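Local coordinates for protein inactive Zymogen C11 Protease (Parabacteroides distasonis, PDB 6MZO) that is the inactive zymogen of a clostripain-like C11 protease, which once activated probably cleaves peptide bonds by cysteine-dependent hydrolysis, at residues A[110-115]-A[155-160]; A[13-18]-A[48-53]; A[178-183]-A[227-232]. All blocks are in the same frame, centred on the assembly; numbering follows the deposited sequence.

Contact 1 (A[110-115]-A[155-160]); sequences GLVLWS and FDFILF
Over one face of the Phe-155 ring sits Leu-111, whose CB lies 3.9 Å from the ring centroid; its CD2 reaches further round, to Phe-155 CE2 at 4.0 Å. The Phe-157 ring, on the opposite side of the sheet, has Gly-110 CA over one face, 4.1 Å from its centroid, while Val-112 CG2 meets its edge. Glycine suits position 110 because, with no CB, it lets the ring lie directly against the backbone. Phe-157 has CG between the backbone N and the carbonyl carbon (chi1 66°), the crowded position, which swings the ring back toward Gly-110. The Phe-160 ring takes Ile-158 CG2 over its centre and Leu-113 CD1 obliquely, 3.8 Å from CE1; Phe-174 meets it edge-to-face. Segments 110-115 and 155-160 lie on neighbouring parallel strands of the central sheet, consistent with the caspase-like fold of clan CD peptidases, in which strands in these places usually lead to the catalytic histidine and cysteine. Branched aliphatic and aromatic residues fill both faces. Leu-111 N donates to Phe-157 O and Leu-159 N to Leu-111 O. Leu-113 N then donates to Leu-159 O at 2.9 Å, nearly along the C=O axis.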
ATOM      1  N   GLY A 110      -7.031  11.888   4.763  1.00 21.11           N
ATOM      2  CA  GLY A 110      -6.583  10.671   4.058  1.00 19.98           C
ATOM      3  C   GLY A 110      -5.147  10.840   3.612  1.00 20.12           C
ATOM      4  O   GLY A 110      -4.652  11.970   3.435  1.00 20.08           O
ATOM      5  N   LEU A 111      -4.466   9.689   3.368  1.00 17.62           N
ATOM      6  CA  LEU A 111      -3.062   9.727   3.047  1.00 18.88           C
ATOM      7  C   LEU A 111      -2.827   8.823   1.813  1.00 18.80           C
ATOM      8  O   LEU A 111      -3.316   7.696   1.866  1.00 20.03           O
ATOM      9  CB  LEU A 111      -2.220   9.240   4.272  1.00 21.99           C
ATOM     10  CG  LEU A 111      -0.719   9.302   3.965  1.00 22.45           C
ATOM     11  CD1 LEU A 111      -0.103  10.703   3.745  1.00 26.23           C
ATOM     12  CD2 LEU A 111      -0.053   8.611   5.224  1.00 25.16           C
ATOM     13  N   VAL A 112      -2.163   9.374   0.794  1.00 17.29           N
ATOM     14  CA  VAL A 112      -1.699   8.571  -0.392  1.00 16.61           C
ATOM     15  C   VAL A 112      -0.181   8.609  -0.313  1.00 18.92           C
ATOM     16  O   VAL A 112       0.414   9.699  -0.237  1.00 21.39           O
ATOM     17  CB  VAL A 112      -2.117   9.173  -1.675  1.00 20.74           C
ATOM     18  CG1 VAL A 112      -1.573   8.360  -2.847  1.00 19.49           C
ATOM     19  CG2 VAL A 112      -3.676   9.276  -1.719  1.00 18.63           C
ATOM     20  N   LEU A 113       0.443   7.428  -0.265  1.00 18.48           N
ATOM     21  CA  LEU A 113       1.936   7.365  -0.178  1.00 20.53           C
ATOM     22  C   LEU A 113       2.381   6.715  -1.431  1.00 20.07           C
ATOM     23  O   LEU A 113       1.941   5.578  -1.742  1.00 21.76           O
ATOM     24  CB  LEU A 113       2.384   6.539   1.000  1.00 20.87           C
ATOM     25  CG  LEU A 113       2.023   7.057   2.359  1.00 23.90           C
ATOM     26  CD1 LEU A 113       2.612   6.060   3.442  1.00 28.11           C
ATOM     27  CD2 LEU A 113       2.572   8.442   2.472  1.00 30.02           C
ATOM     28  N   TRP A 114       3.130   7.427  -2.227  1.00 19.17           N
ATOM     29  CA  TRP A 114       3.576   6.916  -3.493  1.00 21.58           C
ATOM     30  C   TRP A 114       5.053   6.583  -3.383  1.00 27.18           C
ATOM     31  O   TRP A 114       5.868   7.472  -3.018  1.00 25.84           O
ATOM     32  CB  TRP A 114       3.392   7.984  -4.590  1.00 22.62           C
ATOM     33  CG  TRP A 114       3.659   7.533  -6.003  1.00 25.88           C
ATOM     34  CD1 TRP A 114       2.732   7.115  -6.927  1.00 27.98           C
ATOM     35  CD2 TRP A 114       4.925   7.492  -6.668  1.00 29.48           C
ATOM     36  NE1 TRP A 114       3.354   6.805  -8.099  1.00 32.05           N
ATOM     37  CE2 TRP A 114       4.693   7.021  -7.966  1.00 29.72           C
ATOM     38  CE3 TRP A 114       6.214   7.778  -6.273  1.00 31.74           C
ATOM     39  CZ2 TRP A 114       5.718   6.842  -8.876  1.00 38.31           C
ATOM     40  CZ3 TRP A 114       7.247   7.611  -7.191  1.00 37.25           C
ATOM     41  CH2 TRP A 114       6.980   7.146  -8.465  1.00 36.56           C
ATOM     42  N   SER A 115       5.377   5.346  -3.720  1.00 23.41           N
ATOM     43  CA  SER A 115       6.785   4.917  -3.570  1.00 30.43           C
ATOM     44  C   SER A 115       6.891   3.646  -4.369  1.00 36.15           C
ATOM     45  O   SER A 115       6.431   2.620  -3.903  1.00 33.05           O
ATOM     46  CB  SER A 115       7.102   4.655  -2.097  1.00 36.29           C
ATOM     47  OG  SER A 115       8.489   4.327  -1.892  1.00 43.48           O
ATOM     48  N   PHE A 155      -6.242   8.150  10.053  1.00 24.53           N
ATOM     49  CA  PHE A 155      -6.697   8.462   8.717  1.00 22.38           C
ATOM     50  C   PHE A 155      -7.916   7.668   8.362  1.00 26.14           C
ATOM     51  O   PHE A 155      -8.056   6.542   8.795  1.00 25.03           O
ATOM     52  CB  PHE A 155      -5.597   8.074   7.695  1.00 23.49           C
ATOM     53  CG  PHE A 155      -4.354   8.866   7.881  1.00 24.63           C
ATOM     54  CD1 PHE A 155      -4.312  10.164   7.434  1.00 25.89           C
ATOM     55  CD2 PHE A 155      -3.248   8.308   8.504  1.00 28.63           C
ATOM     56  CE1 PHE A 155      -3.159  10.973   7.614  1.00 28.58           C
ATOM     57  CE2 PHE A 155      -2.117   9.081   8.673  1.00 27.64           C
ATOM     58  CZ  PHE A 155      -2.075  10.417   8.236  1.00 28.07           C
ATOM     59  N   ASP A 156      -8.790   8.231   7.554  1.00 22.47           N
ATOM     60  CA  ASP A 156      -9.918   7.391   7.066  1.00 22.65           C
ATOM     61  C   ASP A 156      -9.391   6.319   6.138  1.00 21.72           C
ATOM     62  O   ASP A 156      -9.981   5.204   6.081  1.00 23.77           O
ATOM     63  CB  ASP A 156     -10.945   8.261   6.317  1.00 24.54           C
ATOM     64  CG  ASP A 156     -11.798   9.096   7.264  1.00 28.05           C
ATOM     65  OD1 ASP A 156     -11.537   9.158   8.477  1.00 26.72           O
ATOM     66  OD2 ASP A 156     -12.790   9.696   6.820  1.00 29.25           O
ATOM     67  N   PHE A 157      -8.381   6.638   5.331  1.00 18.31           N
ATOM     68  CA  PHE A 157      -7.732   5.618   4.520  1.00 18.11           C
ATOM     69  C   PHE A 157      -6.258   5.922   4.327  1.00 19.85           C
ATOM     70  O   PHE A 157      -5.834   7.100   4.414  1.00 20.21           O
ATOM     71  CB  PHE A 157      -8.398   5.496   3.118  1.00 20.92           C
ATOM     72  CG  PHE A 157      -8.232   6.748   2.238  1.00 16.98           C
ATOM     73  CD1 PHE A 157      -7.142   6.936   1.419  1.00 19.45           C
ATOM     74  CD2 PHE A 157      -9.197   7.792   2.244  1.00 18.59           C
ATOM     75  CE1 PHE A 157      -6.968   8.070   0.642  1.00 20.02           C
ATOM     76  CE2 PHE A 157      -8.997   8.956   1.435  1.00 17.40           C
ATOM     77  CZ  PHE A 157      -7.914   9.100   0.644  1.00 20.25           C
ATOM     78  N   ILE A 158      -5.475   4.841   4.100  1.00 17.79           N
ATOM     79  CA  ILE A 158      -4.141   5.058   3.532  1.00 18.72           C
ATOM     80  C   ILE A 158      -4.142   4.296   2.231  1.00 19.50           C
ATOM     81  O   ILE A 158      -4.516   3.092   2.213  1.00 19.86           O
ATOM     82  CB  ILE A 158      -2.964   4.549   4.427  1.00 19.68           C
ATOM     83  CG1 ILE A 158      -2.926   5.313   5.763  1.00 20.53           C
ATOM     84  CG2 ILE A 158      -1.649   4.669   3.641  1.00 20.34           C
ATOM     85  CD1 ILE A 158      -1.986   4.625   6.864  1.00 21.44           C
ATOM     86  N   LEU A 159      -3.792   4.998   1.152  1.00 17.20           N
ATOM     87  CA  LEU A 159      -3.673   4.385  -0.186  1.00 17.84           C
ATOM     88  C   LEU A 159      -2.189   4.212  -0.456  1.00 19.68           C
ATOM     89  O   LEU A 159      -1.453   5.194  -0.535  1.00 18.59           O
ATOM     90  CB  LEU A 159      -4.337   5.297  -1.215  1.00 19.35           C
ATOM     91  CG  LEU A 159      -4.455   4.802  -2.667  1.00 17.65           C
ATOM     92  CD1 LEU A 159      -5.284   5.838  -3.488  1.00 21.04           C
ATOM     93  CD2 LEU A 159      -3.153   4.653  -3.370  1.00 21.30           C
ATOM     94  N   PHE A 160      -1.759   2.942  -0.536  1.00 17.11           N
ATOM     95  CA  PHE A 160      -0.332   2.687  -0.849  1.00 19.57           C
ATOM     96  C   PHE A 160      -0.166   2.540  -2.345  1.00 20.07           C
ATOM     97  O   PHE A 160      -0.526   1.497  -2.914  1.00 20.28           O
ATOM     98  CB  PHE A 160       0.132   1.406  -0.141  1.00 19.29           C
ATOM     99  CG  PHE A 160       0.289   1.540   1.350  1.00 18.59           C
ATOM    100  CD1 PHE A 160       1.333   2.292   1.881  1.00 23.58           C
ATOM    101  CD2 PHE A 160      -0.587   0.870   2.212  1.00 21.47           C
ATOM    102  CE1 PHE A 160       1.499   2.398   3.240  1.00 25.35           C
ATOM    103  CE2 PHE A 160      -0.397   0.976   3.622  1.00 24.27           C
ATOM    104  CZ  PHE A 160       0.647   1.736   4.092  1.00 24.46           C
TER

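Contact 2 (A[13-18]-A[48-53]); sequences RTVLIY and GNLLIY
Tyr-18 and Tyr-53 stack at the C-terminal ends of two parallel strands, the paired strands of a beta-alpha-beta unit whose connecting helix is 26-43. Tyr-53 has CG anti to its backbone N (chi1 172°), as has Tyr-18, and the two side chains run alongside each other. From its root, Tyr-53 CB touches Tyr-18 CD2 at 3.8 Å, and Tyr-53 CG meets both CD2 and CE2 of Tyr-18. Further out, Tyr-53 CD2 lies over the rim of the partner ring, 3.3 Å from Tyr-18 CE2, and Tyr-53 CE2 comes 3.6 Å from Tyr-18 CZ. The result is an offset stack, centroids 4.5 Å apart and planes at 10°. At the tips, Tyr-53 OH bonds to Gln-85 OE1 and Tyr-18 OH to Ser-87 O, so tyrosine suits a place where a flat apolar body must end in a polar group. On the other face, facing helix 26-43, Ile-17 CD1 packs on Leu-50 CD1 at 3.9 Å and Ile-17 CB on Ile-52 CD1; branched aliphatics suit this face, where Ile-17 and Leu-50 also touch Ile-36 of the helix. Five backbone hydrogen bonds, from Asn-49 N to Arg-13 O through to Tyr-53 N to Ile-17 O, hold the register. At the N-terminal end Thr-14 OG1, itself bonded to Tyr-104 O, accepts a 3.1 Å bond from Asn-49 ND2, almost within the plane of the amide.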
ATOM      1  N   ARG A  13     -12.798  16.488   4.192  1.00 24.85           N
ATOM      2  CA  ARG A  13     -11.539  15.741   4.299  1.00 23.27           C
ATOM      3  C   ARG A  13     -10.370  16.609   3.807  1.00 23.67           C
ATOM      4  O   ARG A  13     -10.525  17.401   2.849  1.00 24.27           O
ATOM      5  CB  ARG A  13     -11.572  14.438   3.497  1.00 22.04           C
ATOM      6  CG  ARG A  13     -10.292  13.548   3.683  1.00 20.17           C
ATOM      7  CD  ARG A  13     -10.534  12.061   3.253  1.00 22.92           C
ATOM      8  NE  ARG A  13     -11.650  11.566   4.028  1.00 21.12           N
ATOM      9  CZ  ARG A  13     -12.918  11.472   3.575  1.00 24.55           C
ATOM     10  NH1 ARG A  13     -13.192  11.591   2.280  1.00 21.50           N
ATOM     11  NH2 ARG A  13     -13.890  11.271   4.468  1.00 23.56           N
ATOM     12  N   THR A  14      -9.205  16.461   4.441  1.00 22.57           N
ATOM     13  CA  THR A  14      -7.973  16.926   3.847  1.00 22.36           C
ATOM     14  C   THR A  14      -7.137  15.716   3.447  1.00 23.80           C
ATOM     15  O   THR A  14      -6.977  14.835   4.256  1.00 21.94           O
ATOM     16  CB  THR A  14      -7.156  17.779   4.855  1.00 24.75           C
ATOM     17  OG1 THR A  14      -7.794  19.048   5.010  1.00 25.78           O
ATOM     18  CG2 THR A  14      -5.746  17.998   4.439  1.00 24.11           C
ATOM     19  N   VAL A  15      -6.756  15.636   2.190  1.00 19.33           N
ATOM     20  CA  VAL A  15      -5.892  14.518   1.725  1.00 17.76           C
ATOM     21  C   VAL A  15      -4.499  15.051   1.335  1.00 20.30           C
ATOM     22  O   VAL A  15      -4.348  16.069   0.649  1.00 19.98           O
ATOM     23  CB  VAL A  15      -6.547  13.855   0.492  1.00 20.08           C
ATOM     24  CG1 VAL A  15      -5.598  12.748  -0.098  1.00 19.78           C
ATOM     25  CG2 VAL A  15      -7.906  13.196   0.853  1.00 20.53           C
ATOM     26  N   LEU A  16      -3.468  14.341   1.811  1.00 20.31           N
ATOM     27  CA  LEU A  16      -2.070  14.563   1.462  1.00 20.20           C
ATOM     28  C   LEU A  16      -1.641  13.412   0.548  1.00 20.67           C
ATOM     29  O   LEU A  16      -1.836  12.243   0.899  1.00 20.24           O
ATOM     30  CB  LEU A  16      -1.170  14.579   2.733  1.00 23.01           C
ATOM     31  CG  LEU A  16       0.339  14.465   2.389  1.00 23.44           C
ATOM     32  CD1 LEU A  16       0.760  15.761   1.666  1.00 24.08           C
ATOM     33  CD2 LEU A  16       1.075  14.271   3.745  1.00 24.49           C
ATOM     34  N   ILE A  17      -1.135  13.805  -0.626  1.00 19.76           N
ATOM     35  CA  ILE A  17      -0.482  12.817  -1.529  1.00 19.96           C
ATOM     36  C   ILE A  17       1.013  13.117  -1.472  1.00 21.78           C
ATOM     37  O   ILE A  17       1.471  14.215  -1.852  1.00 21.37           O
ATOM     38  CB  ILE A  17      -1.061  12.923  -2.969  1.00 19.65           C
ATOM     39  CG1 ILE A  17      -2.600  12.842  -2.985  1.00 18.30           C
ATOM     40  CG2 ILE A  17      -0.297  11.837  -3.848  1.00 19.38           C
ATOM     41  CD1 ILE A  17      -3.198  12.767  -4.452  1.00 18.61           C
ATOM     42  N   TYR A  18       1.768  12.113  -1.002  1.00 21.07           N
ATOM     43  CA  TYR A  18       3.180  12.280  -0.697  1.00 22.90           C
ATOM     44  C   TYR A  18       4.006  11.413  -1.631  1.00 24.97           C
ATOM     45  O   TYR A  18       3.866  10.167  -1.604  1.00 25.96           O
ATOM     46  CB  TYR A  18       3.428  11.855   0.758  1.00 24.68           C
ATOM     47  CG  TYR A  18       4.802  12.081   1.307  1.00 25.58           C
ATOM     48  CD1 TYR A  18       5.814  11.179   1.053  1.00 24.45           C
ATOM     49  CD2 TYR A  18       5.054  13.171   2.107  1.00 25.01           C
ATOM     50  CE1 TYR A  18       7.120  11.357   1.572  1.00 28.11           C
ATOM     51  CE2 TYR A  18       6.306  13.379   2.640  1.00 27.34           C
ATOM     52  CZ  TYR A  18       7.356  12.458   2.359  1.00 27.56           C
ATOM     53  OH  TYR A  18       8.606  12.662   2.926  1.00 31.89           O
ATOM     54  N   GLY A  48     -13.321  19.742  -0.044  1.00 24.37           N
ATOM     55  CA  GLY A  48     -12.144  19.225   0.677  1.00 25.94           C
ATOM     56  C   GLY A  48     -10.831  19.952   0.293  1.00 28.65           C
ATOM     57  O   GLY A  48     -10.824  20.790  -0.634  1.00 29.75           O
ATOM     58  N   ASN A  49      -9.721  19.606   0.975  1.00 23.82           N
ATOM     59  CA  ASN A  49      -8.412  20.211   0.661  1.00 20.99           C
ATOM     60  C   ASN A  49      -7.479  19.181   0.113  1.00 23.46           C
ATOM     61  O   ASN A  49      -7.401  18.107   0.682  1.00 23.99           O
ATOM     62  CB  ASN A  49      -7.785  20.817   1.914  1.00 23.57           C
ATOM     63  CG  ASN A  49      -8.674  21.825   2.552  1.00 29.83           C
ATOM     64  OD1 ASN A  49      -9.020  22.843   1.920  1.00 29.68           O
ATOM     65  ND2 ASN A  49      -9.099  21.547   3.825  1.00 31.95           N
ATOM     66  N   LEU A  50      -6.759  19.499  -0.973  1.00 20.07           N
ATOM     67  CA  LEU A  50      -5.830  18.516  -1.560  1.00 19.46           C
ATOM     68  C   LEU A  50      -4.412  19.131  -1.462  1.00 24.61           C
ATOM     69  O   LEU A  50      -4.167  20.178  -2.072  1.00 23.09           O
ATOM     70  CB  LEU A  50      -6.157  18.242  -3.001  1.00 20.05           C
ATOM     71  CG  LEU A  50      -5.221  17.188  -3.653  1.00 21.96           C
ATOM     72  CD1 LEU A  50      -5.200  15.757  -2.993  1.00 22.51           C
ATOM     73  CD2 LEU A  50      -5.601  17.143  -5.100  1.00 23.99           C
ATOM     74  N   LEU A  51      -3.509  18.451  -0.745  1.00 22.66           N
ATOM     75  CA  LEU A  51      -2.139  18.877  -0.565  1.00 21.36           C
ATOM     76  C   LEU A  51      -1.232  17.814  -1.172  1.00 23.69           C
ATOM     77  O   LEU A  51      -1.514  16.611  -1.074  1.00 21.20           O
ATOM     78  CB  LEU A  51      -1.830  19.004   0.915  1.00 22.88           C
ATOM     79  CG  LEU A  51      -2.313  20.298   1.630  1.00 23.36           C
ATOM     80  CD1 LEU A  51      -1.412  21.436   1.114  1.00 30.32           C
ATOM     81  CD2 LEU A  51      -3.765  20.625   1.444  1.00 27.64           C
ATOM     82  N   ILE A  52      -0.166  18.263  -1.844  1.00 22.30           N
ATOM     83  CA  ILE A  52       0.825  17.361  -2.503  1.00 22.67           C
ATOM     84  C   ILE A  52       2.203  17.687  -2.006  1.00 25.41           C
ATOM     85  O   ILE A  52       2.557  18.890  -1.879  1.00 25.65           O
ATOM     86  CB  ILE A  52       0.863  17.574  -4.031  1.00 24.54           C
ATOM     87  CG1 ILE A  52      -0.531  17.716  -4.619  1.00 25.07           C
ATOM     88  CG2 ILE A  52       1.653  16.475  -4.752  1.00 24.60           C
ATOM     89  CD1 ILE A  52      -1.394  16.424  -4.590  1.00 27.60           C
ATOM     90  N   TYR A  53       3.007  16.657  -1.767  1.00 24.83           N
ATOM     91  CA  TYR A  53       4.426  16.848  -1.441  1.00 27.07           C
ATOM     92  C   TYR A  53       5.185  16.142  -2.515  1.00 30.12           C
ATOM     93  O   TYR A  53       4.873  14.935  -2.833  1.00 26.99           O
ATOM     94  CB  TYR A  53       4.777  16.257  -0.084  1.00 27.29           C
ATOM     95  CG  TYR A  53       6.255  16.265   0.220  1.00 29.65           C
ATOM     96  CD1 TYR A  53       6.848  17.363   0.849  1.00 34.22           C
ATOM     97  CD2 TYR A  53       7.054  15.141  -0.073  1.00 30.92           C
ATOM     98  CE1 TYR A  53       8.216  17.371   1.137  1.00 37.87           C
ATOM     99  CE2 TYR A  53       8.416  15.161   0.179  1.00 34.58           C
ATOM    100  CZ  TYR A  53       8.972  16.266   0.798  1.00 36.42           C
ATOM    101  OH  TYR A  53      10.313  16.208   1.094  1.00 39.69           O
TER

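Contact 3 (A[178-183]-A[227-232]); sequences ADYIIG and ISVMKS
Ile-181 and Met-230 form a hydrogen-bonded pair of two antiparallel strands, Ile-181 N giving to Met-230 O and Met-230 N to Ile-181 O. Gly-183 and Ser-228 repeat the pattern, with Ser-228 N 2.9 Å from Gly-183 O; without a CB, Gly-183 readily takes its nearly fully extended backbone (phi/psi -172/-176°). Where the chain leaves the second strand, Ser-232 adds two more polar contacts: its N reaches Asp-179 O at 3.0 Å from above the carbonyl plane, and its OG gives a 2.7 Å bond to Ala-178 O. A small hydroxyl suits this spot, since OG, anti to the carbonyl carbon (chi1 -61°), can reach Ala-178 O, just before the corner at Asp-179.

Apolar contacts divide between the two faces. Tyr-180 lies alongside Lys-231, its CE1 3.6 Å from Lys-231 CG, so the methylene chain runs beside the ring, approaching it obliquely. Ile-181 CB and Met-230 CB pair on the other face, 4.5 Å apart.

Reciprocal backbone bonds thus mark the place where this caspase-like sheet changes from parallel to antiparallel strand direction, while the lysine contributes its carbon chain to the contact and its NZ is met by salt bridges from Asp-233 and Glu-234.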
ATOM      1  N   ALA A 178      -5.457   3.793  10.511  1.00 23.30           N
ATOM      2  CA  ALA A 178      -6.265   3.961   9.327  1.00 23.56           C
ATOM      3  C   ALA A 178      -7.474   3.069   9.335  1.00 27.04           C
ATOM      4  O   ALA A 178      -7.383   1.945   9.635  1.00 25.38           O
ATOM      5  CB  ALA A 178      -5.447   3.687   8.097  1.00 23.05           C
ATOM      6  N   ASP A 179      -8.621   3.597   8.965  1.00 25.07           N
ATOM      7  CA  ASP A 179      -9.793   2.772   8.942  1.00 24.19           C
ATOM      8  C   ASP A 179      -9.779   1.730   7.831  1.00 22.18           C
ATOM      9  O   ASP A 179     -10.281   0.670   7.992  1.00 22.56           O
ATOM     10  CB  ASP A 179     -11.059   3.607   8.858  1.00 24.00           C
ATOM     11  CG  ASP A 179     -11.278   4.460  10.086  1.00 28.67           C
ATOM     12  OD1 ASP A 179     -10.919   4.066  11.175  1.00 28.22           O
ATOM     13  OD2 ASP A 179     -11.799   5.540   9.934  1.00 32.36           O
ATOM     14  N   TYR A 180      -9.201   2.100   6.696  1.00 20.93           N
ATOM     15  CA  TYR A 180      -9.089   1.252   5.533  1.00 20.26           C
ATOM     16  C   TYR A 180      -7.702   1.388   4.923  1.00 21.29           C
ATOM     17  O   TYR A 180      -7.137   2.422   4.961  1.00 20.25           O
ATOM     18  CB  TYR A 180     -10.120   1.661   4.461  1.00 19.73           C
ATOM     19  CG  TYR A 180     -11.513   1.408   4.908  1.00 20.55           C
ATOM     20  CD1 TYR A 180     -12.070   0.189   4.763  1.00 21.15           C
ATOM     21  CD2 TYR A 180     -12.228   2.372   5.534  1.00 24.89           C
ATOM     22  CE1 TYR A 180     -13.335  -0.063   5.223  1.00 25.07           C
ATOM     23  CE2 TYR A 180     -13.489   2.136   6.003  1.00 29.03           C
ATOM     24  CZ  TYR A 180     -14.038   0.915   5.851  1.00 29.55           C
ATOM     25  OH  TYR A 180     -15.292   0.682   6.322  1.00 34.75           O
ATOM     26  N   ILE A 181      -7.221   0.306   4.341  1.00 19.36           N
ATOM     27  CA  ILE A 181      -5.958   0.293   3.655  1.00 19.78           C
ATOM     28  C   ILE A 181      -6.238  -0.158   2.222  1.00 21.57           C
ATOM     29  O   ILE A 181      -6.858  -1.121   2.019  1.00 22.24           O
ATOM     30  CB  ILE A 181      -4.970  -0.716   4.274  1.00 22.22           C
ATOM     31  CG1 ILE A 181      -4.686  -0.396   5.727  1.00 24.15           C
ATOM     32  CG2 ILE A 181      -3.679  -0.730   3.517  1.00 25.66           C
ATOM     33  CD1 ILE A 181      -4.011   0.905   5.907  1.00 27.97           C
ATOM     34  N   ILE A 182      -5.718   0.569   1.258  1.00 19.15           N
ATOM     35  CA  ILE A 182      -5.897   0.265  -0.144  1.00 18.02           C
ATOM     36  C   ILE A 182      -4.537  -0.025  -0.752  1.00 20.50           C
ATOM     37  O   ILE A 182      -3.665   0.754  -0.577  1.00 20.00           O
ATOM     38  CB  ILE A 182      -6.518   1.462  -0.897  1.00 17.95           C
ATOM     39  CG1 ILE A 182      -7.811   1.882  -0.238  1.00 21.08           C
ATOM     40  CG2 ILE A 182      -6.814   1.112  -2.333  1.00 21.79           C
ATOM     41  CD1 ILE A 182      -8.364   3.175  -0.747  1.00 22.91           C
ATOM     42  N   GLY A 183      -4.388  -1.125  -1.478  1.00 17.13           N
ATOM     43  CA  GLY A 183      -3.072  -1.413  -2.046  1.00 17.82           C
ATOM     44  C   GLY A 183      -3.127  -2.584  -2.985  1.00 18.01           C
ATOM     45  O   GLY A 183      -4.218  -3.102  -3.269  1.00 19.47           O
ATOM     46  N   ILE A 227      -5.730  -5.471  -6.994  1.00 20.69           N
ATOM     47  CA  ILE A 227      -6.037  -4.432  -5.991  1.00 20.86           C
ATOM     48  C   ILE A 227      -6.848  -5.084  -4.875  1.00 21.03           C
ATOM     49  O   ILE A 227      -7.532  -6.112  -5.082  1.00 20.59           O
ATOM     50  CB  ILE A 227      -6.819  -3.252  -6.654  1.00 23.52           C
ATOM     51  CG1 ILE A 227      -6.878  -2.015  -5.726  1.00 26.75           C
ATOM     52  CG2 ILE A 227      -8.164  -3.756  -7.172  1.00 27.04           C
ATOM     53  CD1 ILE A 227      -5.495  -1.434  -5.685  1.00 27.16           C
ATOM     54  N   SER A 228      -6.711  -4.551  -3.674  1.00 17.22           N
ATOM     55  CA  SER A 228      -7.574  -4.926  -2.554  1.00 19.49           C
ATOM     56  C   SER A 228      -7.702  -3.844  -1.548  1.00 21.28           C
ATOM     57  O   SER A 228      -6.889  -2.883  -1.519  1.00 19.77           O
ATOM     58  CB  SER A 228      -7.061  -6.180  -1.860  1.00 20.93           C
ATOM     59  OG  SER A 228      -5.721  -6.011  -1.416  1.00 21.21           O
ATOM     60  N   VAL A 229      -8.789  -3.961  -0.800  1.00 18.49           N
ATOM     61  CA  VAL A 229      -9.092  -2.998   0.242  1.00 19.06           C
ATOM     62  C   VAL A 229      -9.341  -3.724   1.562  1.00 20.15           C
ATOM     63  O   VAL A 229     -10.212  -4.633   1.612  1.00 21.37           O
ATOM     64  CB  VAL A 229     -10.382  -2.232  -0.081  1.00 20.63           C
ATOM     65  CG1 VAL A 229     -10.654  -1.216   1.024  1.00 21.31           C
ATOM     66  CG2 VAL A 229     -10.273  -1.473  -1.358  1.00 21.44           C
ATOM     67  N   MET A 230      -8.635  -3.328   2.610  1.00 18.51           N
ATOM     68  CA  MET A 230      -8.749  -4.026   3.901  1.00 20.03           C
ATOM     69  C   MET A 230      -9.426  -3.120   4.903  1.00 23.63           C
ATOM     70  O   MET A 230      -9.145  -1.896   4.981  1.00 22.19           O
ATOM     71  CB  MET A 230      -7.352  -4.476   4.414  1.00 21.55           C
ATOM     72  CG  MET A 230      -6.861  -5.815   3.891  1.00 24.02           C
ATOM     73  SD  MET A 230      -6.776  -5.911   2.108  1.00 25.33           S
ATOM     74  CE  MET A 230      -5.500  -4.663   1.821  1.00 25.00           C
ATOM     75  N   LYS A 231     -10.341  -3.718   5.694  1.00 21.99           N
ATOM     76  CA  LYS A 231     -11.076  -3.000   6.722  1.00 22.44           C
ATOM     77  C   LYS A 231     -10.351  -3.224   8.067  1.00 22.83           C
ATOM     78  O   LYS A 231     -10.381  -4.326   8.665  1.00 25.00           O
ATOM     79  CB  LYS A 231     -12.561  -3.505   6.781  1.00 24.47           C
ATOM     80  CG  LYS A 231     -13.466  -2.688   7.744  1.00 30.39           C
ATOM     81  CD  LYS A 231     -14.906  -3.171   7.482  1.00 32.26           C
ATOM     82  CE  LYS A 231     -15.877  -2.511   8.453  1.00 33.91           C
ATOM     83  NZ  LYS A 231     -15.795  -3.263   9.709  1.00 35.80           N
ATOM     84  N   SER A 232      -9.690  -2.171   8.561  1.00 21.61           N
ATOM     85  CA  SER A 232      -8.758  -2.356   9.668  1.00 24.24           C
ATOM     86  C   SER A 232      -9.365  -2.892  10.948  1.00 23.30           C
ATOM     87  O   SER A 232      -8.688  -3.676  11.674  1.00 27.86           O
ATOM     88  CB  SER A 232      -8.006  -1.030   9.976  1.00 24.34           C
ATOM     89  OG  SER A 232      -7.270  -0.633   8.831  1.00 24.99           O
TER

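In the fold
From the N terminus, contact 2 closes first, bringing 48-53 back beside 13-18 after helix 26-43. The chain then makes strands 62-69 and 72-80, the latter outermost, and helix 90-103 before returning on the other side of strand 14-19 as 109-115, from which contact 1 closes with 155-160. Contact 3 closes last, joining 178-183 to 227-232 across a loop with two helices. The three loops follow in series; none nests or crosses. All three lie in one mixed sheet: strands 14-19 and 109-115 link contacts 2 and 1, and strands 155-162 and 178-183 link contacts 1 and 3. Contacts 2 and 3 do not touch, their nearest atoms being about 8 Å apart.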